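Local coordinates for protein SAM-dependent methyltransferase (Streptococcus pneumoniae, PDB 3KR9) that probably transfers a methyl group from S-adenosylmethionine to N1 of adenine 22 in tRNA, using a class I Rossmann-like methyltransferase fold, at residues Glu140-Glu145 with Ser174-Pro179; Glu190-Ala195 with Val211-Ala216. All coordinates share one frame; numbering follows the deposited sequence.

Interaction 1: residues Glu140-Glu145 with Ser174-Pro179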
ATOM      1  N   GLU A 140      -6.955  -7.600  -2.326  1.00 20.32           N
ATOM      2  CA  GLU A 140      -6.092  -6.746  -3.119  1.00 20.56           C
ATOM      3  C   GLU A 140      -6.903  -6.024  -4.176  1.00 21.50           C
ATOM      4  O   GLU A 140      -7.856  -6.589  -4.740  1.00 21.77           O
ATOM      5  CB  GLU A 140      -4.985  -7.544  -3.810  1.00 19.74           C
ATOM      6  CG  GLU A 140      -4.108  -8.391  -2.895  1.00 18.91           C
ATOM      7  CD  GLU A 140      -3.024  -9.107  -3.685  1.00 20.31           C
ATOM      8  OE1 GLU A 140      -3.395  -9.842  -4.614  1.00 18.28           O
ATOM      9  OE2 GLU A 140      -1.805  -8.968  -3.379  1.00 21.69           O
ATOM     10  N   SER A 141      -6.522  -4.811  -4.495  1.00 21.34           N
ATOM     11  CA  SER A 141      -7.131  -4.106  -5.596  1.00 23.15           C
ATOM     12  C   SER A 141      -6.103  -3.415  -6.423  1.00 23.24           C
ATOM     13  O   SER A 141      -5.076  -3.122  -5.918  1.00 22.98           O
ATOM     14  CB  SER A 141      -8.169  -3.128  -5.105  1.00 20.00           C
ATOM     15  OG  SER A 141      -9.073  -3.754  -4.250  1.00 20.00           O
ATOM     16  N   ILE A 142      -6.401  -3.143  -7.684  1.00 22.78           N
ATOM     17  CA  ILE A 142      -5.412  -2.459  -8.522  1.00 23.72           C
ATOM     18  C   ILE A 142      -6.138  -1.426  -9.376  1.00 23.78           C
ATOM     19  O   ILE A 142      -7.203  -1.701  -9.910  1.00 23.60           O
ATOM     20  CB  ILE A 142      -4.615  -3.455  -9.405  1.00 23.24           C
ATOM     21  CG1 ILE A 142      -3.510  -2.730 -10.169  1.00 22.84           C
ATOM     22  CG2 ILE A 142      -5.589  -4.225 -10.397  1.00 25.40           C
ATOM     23  CD1 ILE A 142      -2.403  -3.666 -10.769  1.00 26.54           C
ATOM     24  N   LEU A 143      -5.593  -0.226  -9.483  1.00 24.66           N
ATOM     25  CA  LEU A 143      -6.238   0.799 -10.295  1.00 24.31           C
ATOM     26  C   LEU A 143      -5.245   1.467 -11.193  1.00 24.16           C
ATOM     27  O   LEU A 143      -4.033   1.276 -11.044  1.00 24.37           O
ATOM     28  CB  LEU A 143      -6.923   1.854  -9.421  1.00 24.77           C
ATOM     29  CG  LEU A 143      -5.962   2.772  -8.667  1.00 24.12           C
ATOM     30  CD1 LEU A 143      -6.378   4.209  -8.826  1.00 26.47           C
ATOM     31  CD2 LEU A 143      -5.874   2.394  -7.177  1.00 26.31           C
ATOM     32  N   GLU A 144      -5.753   2.247 -12.139  1.00 24.92           N
ATOM     33  CA  GLU A 144      -4.888   3.080 -12.993  1.00 26.06           C
ATOM     34  C   GLU A 144      -5.282   4.519 -12.752  1.00 26.25           C
ATOM     35  O   GLU A 144      -6.456   4.805 -12.546  1.00 26.46           O
ATOM     36  CB  GLU A 144      -5.100   2.769 -14.480  1.00 26.24           C
ATOM     37  CG  GLU A 144      -4.173   3.564 -15.394  1.00 28.17           C
ATOM     38  CD  GLU A 144      -4.342   3.205 -16.877  1.00 34.84           C
ATOM     39  OE1 GLU A 144      -5.438   2.768 -17.297  1.00 34.60           O
ATOM     40  OE2 GLU A 144      -3.368   3.372 -17.636  1.00 39.73           O
ATOM     41  N   GLU A 145      -4.313   5.418 -12.810  1.00 26.54           N
ATOM     42  CA  GLU A 145      -4.547   6.816 -12.479  1.00 27.74           C
ATOM     43  C   GLU A 145      -3.533   7.622 -13.256  1.00 26.44           C
ATOM     44  O   GLU A 145      -2.338   7.417 -13.123  1.00 26.52           O
ATOM     45  CB  GLU A 145      -4.397   7.036 -10.966  1.00 28.55           C
ATOM     46  CG  GLU A 145      -4.473   8.491 -10.464  1.00 31.16           C
ATOM     47  CD  GLU A 145      -4.695   8.545  -8.921  1.00 35.47           C
ATOM     48  OE1 GLU A 145      -3.663   8.611  -8.205  1.00 35.82           O
ATOM     49  OE2 GLU A 145      -5.877   8.469  -8.431  1.00 30.29           O
ATOM     50  N   SER A 174      -3.980 -11.850  -9.083  1.00 23.89           N
ATOM     51  CA  SER A 174      -3.645 -12.827 -10.135  1.00 25.62           C
ATOM     52  C   SER A 174      -4.848 -13.790 -10.356  1.00 27.45           C
ATOM     53  O   SER A 174      -4.940 -14.489 -11.382  1.00 26.88           O
ATOM     54  CB  SER A 174      -2.413 -13.636  -9.706  1.00 25.56           C
ATOM     55  OG  SER A 174      -2.856 -14.564  -8.747  1.00 23.29           O
ATOM     56  N   LYS A 175      -5.758 -13.822  -9.386  1.00 27.96           N
ATOM     57  CA  LYS A 175      -6.971 -14.637  -9.529  1.00 30.54           C
ATOM     58  C   LYS A 175      -8.094 -13.884 -10.283  1.00 29.99           C
ATOM     59  O   LYS A 175      -8.734 -14.445 -11.147  1.00 31.62           O
ATOM     60  CB  LYS A 175      -7.442 -15.175  -8.176  1.00 30.93           C
ATOM     61  CG  LYS A 175      -8.568 -16.197  -8.314  1.00 35.53           C
ATOM     62  CD  LYS A 175      -9.060 -16.678  -6.946  1.00 39.08           C
ATOM     63  CE  LYS A 175     -10.201 -17.674  -7.123  1.00 39.99           C
ATOM     64  NZ  LYS A 175     -11.365 -16.959  -7.715  1.00 44.05           N
ATOM     65  N   GLU A 176      -8.277 -12.605  -9.989  1.00 30.25           N
ATOM     66  CA  GLU A 176      -9.229 -11.732 -10.683  1.00 30.01           C
ATOM     67  C   GLU A 176      -8.833 -11.435 -12.140  1.00 29.41           C
ATOM     68  O   GLU A 176      -9.706 -11.411 -13.022  1.00 28.82           O
ATOM     69  CB  GLU A 176      -9.335 -10.396  -9.936  1.00 30.55           C
ATOM     70  CG  GLU A 176      -7.939  -9.848  -9.579  1.00 33.45           C
ATOM     71  CD  GLU A 176      -7.707  -8.384 -10.008  1.00 34.73           C
ATOM     72  OE1 GLU A 176      -8.309  -7.453  -9.335  1.00 31.49           O
ATOM     73  OE2 GLU A 176      -6.911  -8.220 -10.996  1.00 27.02           O
ATOM     74  N   VAL A 177      -7.536 -11.202 -12.370  1.00 28.26           N
ATOM     75  CA  VAL A 177      -6.994 -10.752 -13.670  1.00 28.48           C
ATOM     76  C   VAL A 177      -7.895  -9.648 -14.263  1.00 28.65           C
ATOM     77  O   VAL A 177      -8.386  -9.769 -15.382  1.00 28.83           O
ATOM     78  CB  VAL A 177      -6.831 -11.920 -14.691  1.00 28.68           C
ATOM     79  CG1 VAL A 177      -6.141 -11.457 -15.971  1.00 27.73           C
ATOM     80  CG2 VAL A 177      -6.073 -13.130 -14.048  1.00 29.69           C
ATOM     81  N   SER A 178      -8.119  -8.574 -13.516  1.00 27.59           N
ATOM     82  CA  SER A 178      -8.937  -7.452 -14.020  1.00 26.66           C
ATOM     83  C   SER A 178      -8.381  -6.766 -15.275  1.00 26.06           C
ATOM     84  O   SER A 178      -7.209  -6.912 -15.637  1.00 24.65           O
ATOM     85  CB  SER A 178      -9.115  -6.375 -12.936  1.00 26.53           C
ATOM     86  OG  SER A 178      -7.868  -5.755 -12.703  1.00 25.65           O
ATOM     87  N   PRO A 179      -9.220  -5.949 -15.931  1.00 25.69           N
ATOM     88  CA  PRO A 179      -8.662  -5.315 -17.120  1.00 25.71           C
ATOM     89  C   PRO A 179      -7.442  -4.452 -16.778  1.00 25.04           C
ATOM     90  O   PRO A 179      -6.551  -4.316 -17.622  1.00 23.69           O
ATOM     91  CB  PRO A 179      -9.822  -4.429 -17.613  1.00 25.85           C
ATOM     92  CG  PRO A 179     -11.032  -5.248 -17.269  1.00 26.41           C
ATOM     93  CD  PRO A 179     -10.681  -5.796 -15.853  1.00 25.51           C
TER
HETATM   94  O   HOH W   1      -8.344  -8.604  -6.375  1.00 24.75           O
HETATM   95  O   HOH W   2      -8.672  -3.207 -11.369  1.00 27.89           O
HETATM   96  O   HOH W   3      -8.889  -4.696  -8.483  1.00 31.82           O

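Interaction 2: residues Glu190-Ala195 with Val211-Ala216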
ATOM      1  N   GLU A 190       6.031  -5.949 -22.548  1.00 34.60           N
ATOM      2  CA  GLU A 190       6.690  -5.267 -23.662  1.00 36.00           C
ATOM      3  C   GLU A 190       7.944  -4.513 -23.253  1.00 36.24           C
ATOM      4  O   GLU A 190       8.936  -4.533 -23.982  1.00 34.48           O
ATOM      5  CB  GLU A 190       5.738  -4.413 -24.497  1.00 36.72           C
ATOM      6  CG  GLU A 190       5.136  -3.242 -23.822  1.00 40.38           C
ATOM      7  CD  GLU A 190       3.774  -2.912 -24.430  1.00 45.23           C
ATOM      8  OE1 GLU A 190       3.002  -3.872 -24.696  1.00 48.34           O
ATOM      9  OE2 GLU A 190       3.482  -1.709 -24.652  1.00 45.48           O
ATOM     10  N   LYS A 191       7.942  -3.878 -22.078  1.00 36.71           N
ATOM     11  CA  LYS A 191       9.197  -3.298 -21.599  1.00 37.89           C
ATOM     12  C   LYS A 191      10.291  -4.364 -21.551  1.00 38.21           C
ATOM     13  O   LYS A 191      11.395  -4.154 -22.068  1.00 38.83           O
ATOM     14  CB  LYS A 191       9.056  -2.622 -20.226  1.00 37.64           C
ATOM     15  CG  LYS A 191       8.385  -1.270 -20.273  1.00 39.86           C
ATOM     16  CD  LYS A 191       8.423  -0.610 -18.885  1.00 40.91           C
ATOM     17  CE  LYS A 191       7.136   0.131 -18.587  1.00 44.00           C
ATOM     18  NZ  LYS A 191       7.164   0.673 -17.180  1.00 44.83           N
ATOM     19  N   LEU A 192       9.999  -5.494 -20.914  1.00 38.71           N
ATOM     20  CA  LEU A 192      10.972  -6.580 -20.810  1.00 39.87           C
ATOM     21  C   LEU A 192      11.375  -7.091 -22.185  1.00 41.63           C
ATOM     22  O   LEU A 192      12.545  -7.397 -22.435  1.00 42.15           O
ATOM     23  CB  LEU A 192      10.414  -7.729 -19.978  1.00 39.04           C
ATOM     24  CG  LEU A 192      10.109  -7.373 -18.521  1.00 37.74           C
ATOM     25  CD1 LEU A 192       9.125  -8.371 -17.975  1.00 36.95           C
ATOM     26  CD2 LEU A 192      11.397  -7.387 -17.734  1.00 37.87           C
ATOM     27  N   GLU A 193      10.409  -7.191 -23.084  1.00 43.46           N
ATOM     28  CA  GLU A 193      10.714  -7.711 -24.409  1.00 45.40           C
ATOM     29  C   GLU A 193      11.599  -6.753 -25.195  1.00 46.18           C
ATOM     30  O   GLU A 193      12.411  -7.173 -26.013  1.00 46.53           O
ATOM     31  CB  GLU A 193       9.435  -8.120 -25.154  1.00 45.13           C
ATOM     32  CG  GLU A 193       9.089  -9.566 -24.844  1.00 47.29           C
ATOM     33  CD  GLU A 193       7.758 -10.018 -25.391  1.00 51.60           C
ATOM     34  OE1 GLU A 193       7.615 -11.247 -25.611  1.00 52.76           O
ATOM     35  OE2 GLU A 193       6.856  -9.165 -25.575  1.00 52.82           O
ATOM     36  N   PHE A 194      11.477  -5.467 -24.908  1.00 47.52           N
ATOM     37  CA  PHE A 194      12.310  -4.485 -25.564  1.00 49.26           C
ATOM     38  C   PHE A 194      13.732  -4.515 -25.000  1.00 50.37           C
ATOM     39  O   PHE A 194      14.709  -4.459 -25.756  1.00 51.13           O
ATOM     40  CB  PHE A 194      11.709  -3.089 -25.427  1.00 49.13           C
ATOM     41  CG  PHE A 194      12.476  -2.038 -26.157  1.00 51.44           C
ATOM     42  CD1 PHE A 194      12.053  -1.589 -27.406  1.00 53.40           C
ATOM     43  CD2 PHE A 194      13.644  -1.505 -25.609  1.00 53.23           C
ATOM     44  CE1 PHE A 194      12.779  -0.617 -28.097  1.00 52.96           C
ATOM     45  CE2 PHE A 194      14.375  -0.540 -26.292  1.00 53.32           C
ATOM     46  CZ  PHE A 194      13.937  -0.093 -27.540  1.00 53.63           C
ATOM     47  N   ALA A 195      13.855  -4.603 -23.677  1.00 50.91           N
ATOM     48  CA  ALA A 195      15.173  -4.624 -23.047  1.00 51.91           C
ATOM     49  C   ALA A 195      15.942  -5.876 -23.447  1.00 52.74           C
ATOM     50  O   ALA A 195      17.148  -5.824 -23.686  1.00 53.34           O
ATOM     51  CB  ALA A 195      15.056  -4.539 -21.535  1.00 51.40           C
ATOM     52  N   VAL A 211      13.949 -13.490 -19.529  1.00 42.13           N
ATOM     53  CA  VAL A 211      13.107 -14.496 -20.180  1.00 41.95           C
ATOM     54  C   VAL A 211      12.124 -15.114 -19.197  1.00 40.78           C
ATOM     55  O   VAL A 211      10.948 -15.269 -19.498  1.00 40.81           O
ATOM     56  CB  VAL A 211      13.929 -15.650 -20.816  1.00 42.47           C
ATOM     57  CG1 VAL A 211      13.021 -16.529 -21.670  1.00 42.21           C
ATOM     58  CG2 VAL A 211      15.098 -15.097 -21.635  1.00 43.56           C
ATOM     59  N   ASP A 212      12.613 -15.472 -18.019  1.00 39.98           N
ATOM     60  CA  ASP A 212      11.755 -16.077 -17.001  1.00 39.05           C
ATOM     61  C   ASP A 212      10.669 -15.089 -16.578  1.00 37.55           C
ATOM     62  O   ASP A 212       9.548 -15.477 -16.284  1.00 37.35           O
ATOM     63  CB  ASP A 212      12.588 -16.511 -15.781  1.00 39.13           C
ATOM     64  CG  ASP A 212      13.592 -17.604 -16.112  1.00 40.82           C
ATOM     65  OD1 ASP A 212      13.442 -18.246 -17.162  1.00 42.40           O
ATOM     66  OD2 ASP A 212      14.532 -17.833 -15.322  1.00 43.59           O
ATOM     67  N   LYS A 213      11.005 -13.805 -16.557  1.00 36.61           N
ATOM     68  CA  LYS A 213      10.033 -12.778 -16.131  1.00 35.23           C
ATOM     69  C   LYS A 213       8.876 -12.696 -17.122  1.00 34.33           C
ATOM     70  O   LYS A 213       7.721 -12.543 -16.751  1.00 31.73           O
ATOM     71  CB  LYS A 213      10.727 -11.412 -15.985  1.00 35.23           C
ATOM     72  CG  LYS A 213      11.467 -11.272 -14.647  1.00 36.55           C
ATOM     73  CD  LYS A 213      12.266  -9.984 -14.540  1.00 39.74           C
ATOM     74  CE  LYS A 213      13.261 -10.082 -13.366  1.00 40.83           C
ATOM     75  NZ  LYS A 213      13.794  -8.744 -13.011  1.00 41.45           N
ATOM     76  N   ILE A 214       9.232 -12.776 -18.403  1.00 34.50           N
ATOM     77  CA  ILE A 214       8.286 -12.708 -19.505  1.00 34.20           C
ATOM     78  C   ILE A 214       7.349 -13.893 -19.495  1.00 34.32           C
ATOM     79  O   ILE A 214       6.144 -13.736 -19.657  1.00 35.35           O
ATOM     80  CB  ILE A 214       9.018 -12.622 -20.865  1.00 33.82           C
ATOM     81  CG1 ILE A 214       9.786 -11.299 -20.982  1.00 34.61           C
ATOM     82  CG2 ILE A 214       8.041 -12.743 -22.009  1.00 34.02           C
ATOM     83  CD1 ILE A 214      10.860 -11.303 -22.100  1.00 36.30           C
ATOM     84  N   GLN A 215       7.881 -15.095 -19.292  1.00 34.83           N
ATOM     85  CA  GLN A 215       7.010 -16.286 -19.211  1.00 34.36           C
ATOM     86  C   GLN A 215       6.071 -16.192 -18.035  1.00 33.34           C
ATOM     87  O   GLN A 215       4.897 -16.570 -18.134  1.00 33.56           O
ATOM     88  CB  GLN A 215       7.845 -17.557 -19.056  1.00 34.96           C
ATOM     89  CG  GLN A 215       8.562 -17.952 -20.320  1.00 38.04           C
ATOM     90  CD  GLN A 215       7.586 -18.280 -21.428  1.00 40.78           C
ATOM     91  OE1 GLN A 215       7.285 -17.434 -22.268  1.00 45.07           O
ATOM     92  NE2 GLN A 215       7.052 -19.504 -21.412  1.00 43.15           N
ATOM     93  N   ALA A 216       6.598 -15.731 -16.903  1.00 32.62           N
ATOM     94  CA  ALA A 216       5.785 -15.625 -15.683  1.00 32.18           C
ATOM     95  C   ALA A 216       4.578 -14.797 -16.011  1.00 31.82           C
ATOM     96  O   ALA A 216       3.458 -15.160 -15.668  1.00 31.62           O
ATOM     97  CB  ALA A 216       6.570 -14.971 -14.543  1.00 32.78           C
TER

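Interaction 1: residues Glu140-Glu145 with Ser174-Pro179
Ile142, Glu176 and Ser178 carry most of this small contact, in which edge strand 135-145 meets the turn between helices 173-176 and 179-198 largely through water. Ile142 CG2 lies 3.6 Å from Ser178 OG, the one close direct approach; Glu176 OE2 stands farther off, 4.3 Å from the same methyl. With CG1 anti to the backbone N (chi1 -175°), Ile142 CG2 falls between the backbone N and the carbonyl carbon, and this methyl meets Ser178; the residue also packs on Lys184 of helix 179-198. The polar backbone of the strand is reached by three waters. One donates to Glu140 O and Glu176 OE1; a second accepts from Ile142 N and donates to Glu176 OE1, 2.9 Å from that oxygen; the third donates to Ile142 O and is hydrogen-bonded to Ser178 OG. Glu176 takes two waters on OE1, while OE2 receives a nearly straight bond from Ser178 N (2.8 Å, 172°) that arrives from above the carboxylate plane. Val177, just before Ser178, leaves the helix with positive phi, and Ser178 OG then caps Phe181 N. A helix end followed at once by an N-cap serine makes a tight helix-to-helix turn, here water-bridged to an edge strand of the Rossmann-like sheet.

Interaction 2: residues Glu190-Ala195 with Val211-Ala216
The carboxylate of Glu193 is the flat group that meets the other helix: the methyl Ile214 CG2 lies over one of its faces, at the OE1 end, 3.9 Å from Glu193 OE1. That oxygen has its main partner farther along the second helix, in a salt bridge with Lys218, so the acid bridges the two helices at the side of the interface. Its aliphatic part does packing work: Glu193 CG touches Ile214 CD1 at 3.7 Å, the two side chains meeting at a slant. The Glu193 chain runs extended beyond CG, which carries the carboxylate past the isoleucine toward the lysine. Ile214 and Leu192 bury the most surface, and their CA atoms are the closest pair, 6.8 Å apart. Leu192 CB rests on Ile214 CG1 at 3.8 Å and lies 4.2 Å from Ile214 CD1. Because Ile214 CG1 is anti to the carbonyl carbon (chi1 -66°), its ethyl branch reaches toward the first helix and leans on both Leu192 and Glu193, while CG2, anti to the backbone N, faces the carboxylate. On the other flank Leu192 CD1 reaches Lys213 CB at 4.0 Å, the side chains crossing at about a right angle; the end of the lysine leads away. Leu196 adds to the cover of Ile214, and Ile217 to that of Leu192. The axes of segments 190-195 and 211-216 approach to 9.6 Å, with 153° between their N-to-C directions, so helices 179-198 and 204-221 run nearly antiparallel here. Joined by a short connection, they form an antiparallel helical hairpin, consistent with the coiled-coil C-terminal region of this methyltransferase family.

Overall arrangement
Interaction 1 and interaction 2 follow one another along the chain and are joined by helix 179-198: Pro179, in the turn of interaction 1, begins the helix, and residues 190-195 of interaction 2 lie farther along it. Their centres are 20 Å apart and their nearest atoms about 9 Å, so they do not touch. Interaction 1 places the start of that helix beside the edge strand of the Rossmann-like sheet; interaction 2 pairs the helix with the last one, 204-221. The centre of interaction 1 lies about 14 Å, and that of interaction 2 about 25 Å, from the centre of the chain. Together they trace the path from the Rossmann-like methyltransferase domain to the C-terminal helical hairpin.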